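Local coordinates for hydrogenase expression/formation protein HypE (Desulfovibrio vulgaris subsp. vulgaris, PDB 2Z1U), which binds ATP and magnesium ions and probably takes part in the maturation of hydrogenases, at residues Arg21-Leu26 against Gly37-Ala42. Sequence-based numbering, arbitrary orientation.
Sequences RLISDL and GTLNDA. With MG (magnesium ion), chain C; ATP (adenosine-5'-triphosphate), chain D.
L39 reaches across to helix 17-31 with both of its methyls. CD2 of L39 lies 3.8 Å from CG2 of I23, the two side chains running alongside one another and pointing opposite ways, while L39 CD1 rests 3.7 Å from OG of S24, in a touch that is no hydrogen bond. The backbone at L39 has turned over to positive phi (53°) just after the short helix 34-37, and with chi1 at -69° the isobutyl group stands beside its own backbone N, directed at the helix. The leucine also packs on L28 of the same helix 17-31 and on Q236 of the second subunit. Both branches of I23 touch the nucleotide: I23 CD1 comes within 3.2 Å of C8 of the ATP adenine and 3.4 Å of the ribose O4', a close fit, while CG2, anti to the backbone N, meets O4' as well as L39. Together I23 and L39 give the ribose an apolar neighbour at O4', with L39 CD2 also touching it. This is the N-terminal, PurM-like half of an AIR synthase-related fold, where the nucleotide sits at the interface of two subunits. Next comes N40, whose main-chain O accepts a hydrogen bond of 2.6 Å from the ribose O3', so the loop grips the sugar through its backbone. D41 then turns to the phosphates: OD2 binds a magnesium ion at 2.3 Å, and the same ion takes the ATP O2B at 2.0 Å and a water. D81 and D220 of the second subunit complete that site. The other carboxylate oxygen, OD1, forms a salt bridge with R219 of the second subunit, which probably helps to fix the rotation of the carboxylate and may offset some of the negative charge gathered round the metal.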
loop_
_atom_site.group_PDB
_atom_site.type_symbol
_atom_site.label_atom_id
_atom_site.label_comp_id
_atom_site.label_asym_id
_atom_site.label_seq_id
_atom_site.Cartn_x
_atom_site.Cartn_y
_atom_site.Cartn_z
ATOM N N ARG A 21 -0.614 1.956 21.380
ATOM C CA ARG A 21 0.214 3.049 21.905
ATOM C C ARG A 21 1.159 3.627 20.835
ATOM O O ARG A 21 1.223 4.845 20.636
ATOM C CB ARG A 21 1.005 2.554 23.117
ATOM C CG ARG A 21 1.619 3.652 23.954
ATOM C CD ARG A 21 1.830 3.241 25.435
ATOM N NE ARG A 21 2.531 1.962 25.629
ATOM C CZ ARG A 21 3.795 1.708 25.276
ATOM N NH1 ARG A 21 4.538 2.628 24.660
ATOM N NH2 ARG A 21 4.316 0.510 25.517
ATOM N N LEU A 22 1.884 2.752 20.142
ATOM C CA LEU A 22 2.765 3.180 19.052
ATOM C C LEU A 22 1.973 3.990 18.020
ATOM O O LEU A 22 2.397 5.066 17.617
ATOM C CB LEU A 22 3.389 1.971 18.363
ATOM C CG LEU A 22 4.832 1.940 17.844
ATOM C CD1 LEU A 22 4.896 1.056 16.634
ATOM C CD2 LEU A 22 5.488 3.306 17.572
ATOM N N ILE A 23 0.817 3.462 17.606
ATOM C CA ILE A 23 -0.034 4.115 16.613
ATOM C C ILE A 23 -0.479 5.508 17.086
ATOM O O ILE A 23 -0.294 6.482 16.364
ATOM C CB ILE A 23 -1.250 3.234 16.223
ATOM C CG1 ILE A 23 -0.788 2.017 15.416
ATOM C CG2 ILE A 23 -2.274 4.039 15.427
ATOM C CD1 ILE A 23 -1.892 0.954 15.223
ATOM N N SER A 24 -1.044 5.613 18.293
ATOM C CA SER A 24 -1.470 6.927 18.802
ATOM C C SER A 24 -0.329 7.881 19.131
ATOM O O SER A 24 -0.370 9.053 18.756
ATOM C CB SER A 24 -2.436 6.804 19.995
ATOM O OG SER A 24 -3.712 6.356 19.521
ATOM N N ASP A 25 0.690 7.389 19.826
ATOM C CA ASP A 25 1.725 8.273 20.368
ATOM C C ASP A 25 2.785 8.669 19.349
ATOM O O ASP A 25 3.450 9.684 19.522
ATOM C CB ASP A 25 2.386 7.658 21.602
ATOM C CG ASP A 25 1.412 7.448 22.760
ATOM O OD1 ASP A 25 0.227 7.853 22.672
ATOM O OD2 ASP A 25 1.844 6.861 23.767
ATOM N N LEU A 26 2.959 7.870 18.298
ATOM C CA LEU A 26 3.958 8.202 17.290
ATOM C C LEU A 26 3.338 8.623 15.967
ATOM O O LEU A 26 3.503 9.770 15.548
ATOM C CB LEU A 26 4.947 7.049 17.067
ATOM C CG LEU A 26 6.046 7.305 16.018
ATOM C CD1 LEU A 26 6.968 8.458 16.427
ATOM C CD2 LEU A 26 6.843 6.046 15.756
ATOM N N GLY A 37 -7.301 10.336 12.728
ATOM C CA GLY A 37 -7.604 10.317 14.176
ATOM C C GLY A 37 -8.778 9.412 14.517
ATOM O O GLY A 37 -8.912 8.918 15.620
ATOM N N THR A 38 -9.620 9.181 13.528
ATOM C CA THR A 38 -10.782 8.329 13.663
ATOM C C THR A 38 -10.410 6.881 14.116
ATOM O O THR A 38 -11.167 6.235 14.857
ATOM C CB THR A 38 -11.539 8.386 12.316
ATOM O OG1 THR A 38 -12.936 8.502 12.544
ATOM C CG2 THR A 38 -11.229 7.226 11.456
ATOM N N LEU A 39 -9.233 6.396 13.699
ATOM C CA LEU A 39 -8.719 5.073 14.111
ATOM C C LEU A 39 -9.715 3.929 13.848
ATOM O O LEU A 39 -9.919 3.029 14.687
ATOM C CB LEU A 39 -8.226 5.085 15.573
ATOM C CG LEU A 39 -6.951 5.894 15.862
ATOM C CD1 LEU A 39 -6.621 5.910 17.330
ATOM C CD2 LEU A 39 -5.776 5.339 15.054
ATOM N N ASN A 40 -10.364 3.995 12.688
ATOM C CA ASN A 40 -11.275 2.955 12.260
ATOM C C ASN A 40 -10.557 2.001 11.301
ATOM O O ASN A 40 -9.368 2.208 10.981
ATOM C CB ASN A 40 -12.505 3.579 11.589
ATOM C CG ASN A 40 -13.487 4.167 12.600
ATOM O OD1 ASN A 40 -14.131 5.179 12.335
ATOM N ND2 ASN A 40 -13.598 3.541 13.760
ATOM N N ASP A 41 -11.274 0.982 10.822
ATOM C CA ASP A 41 -10.699 0.015 9.877
ATOM C C ASP A 41 -10.380 0.625 8.510
ATOM O O ASP A 41 -9.625 0.045 7.728
ATOM C CB ASP A 41 -11.670 -1.134 9.660
ATOM C CG ASP A 41 -11.876 -1.930 10.903
ATOM O OD1 ASP A 41 -12.899 -1.718 11.589
ATOM O OD2 ASP A 41 -10.996 -2.756 11.179
ATOM N N ALA A 42 -10.986 1.777 8.225
ATOM C CA ALA A 42 -10.684 2.523 7.006
ATOM C C ALA A 42 -10.857 4.006 7.273
ATOM O O ALA A 42 -11.533 4.395 8.226
ATOM C CB ALA A 42 -11.593 2.066 5.848
HETATM MG MG MG C . -9.797 -4.627 10.460
HETATM P PG ATP D . -4.842 -5.810 11.311
HETATM O O1G ATP D . -3.679 -5.049 10.647
HETATM O O2G ATP D . -4.433 -6.425 12.615
HETATM O O3G ATP D . -5.579 -6.767 10.386
HETATM P PB ATP D . -6.635 -3.529 11.056
HETATM O O1B ATP D . -5.860 -3.369 9.732
HETATM O O2B ATP D . -8.132 -3.561 10.995
HETATM O O3B ATP D . -5.984 -4.783 11.809
HETATM P PA ATP D . -4.764 -1.876 12.426
HETATM O O1A ATP D . -4.530 -2.516 13.792
HETATM O O2A ATP D . -3.711 -2.253 11.421
HETATM O O3A ATP D . -6.289 -2.236 11.948
HETATM O "O5'" ATP D . -4.936 -0.317 12.530
HETATM C "C5'" ATP D . -5.625 0.307 13.622
HETATM C "C4'" ATP D . -5.734 1.780 13.289
HETATM O "O4'" ATP D . -4.397 2.317 13.342
HETATM C "C3'" ATP D . -6.250 2.030 11.883
HETATM O "O3'" ATP D . -7.100 3.194 11.917
HETATM C "C2'" ATP D . -5.001 2.346 11.054
HETATM O "O2'" ATP D . -5.317 3.279 10.020
HETATM C "C1'" ATP D . -4.045 2.956 12.098
HETATM N N9 ATP D . -2.610 2.669 11.830
HETATM C C8 ATP D . -1.956 1.515 12.027
HETATM N N7 ATP D . -0.653 1.644 11.684
HETATM C C5 ATP D . -0.509 2.901 11.225
HETATM C C6 ATP D . 0.610 3.709 10.684
HETATM N N6 ATP D . 1.830 3.147 10.542
HETATM N N1 ATP D . 0.354 4.968 10.343
HETATM C C2 ATP D . -0.854 5.554 10.456
HETATM N N3 ATP D . -1.910 4.868 10.957
HETATM C C4 ATP D . -1.775 3.573 11.342
HETATM O O HOH W 1 -9.258 -5.235 12.828
#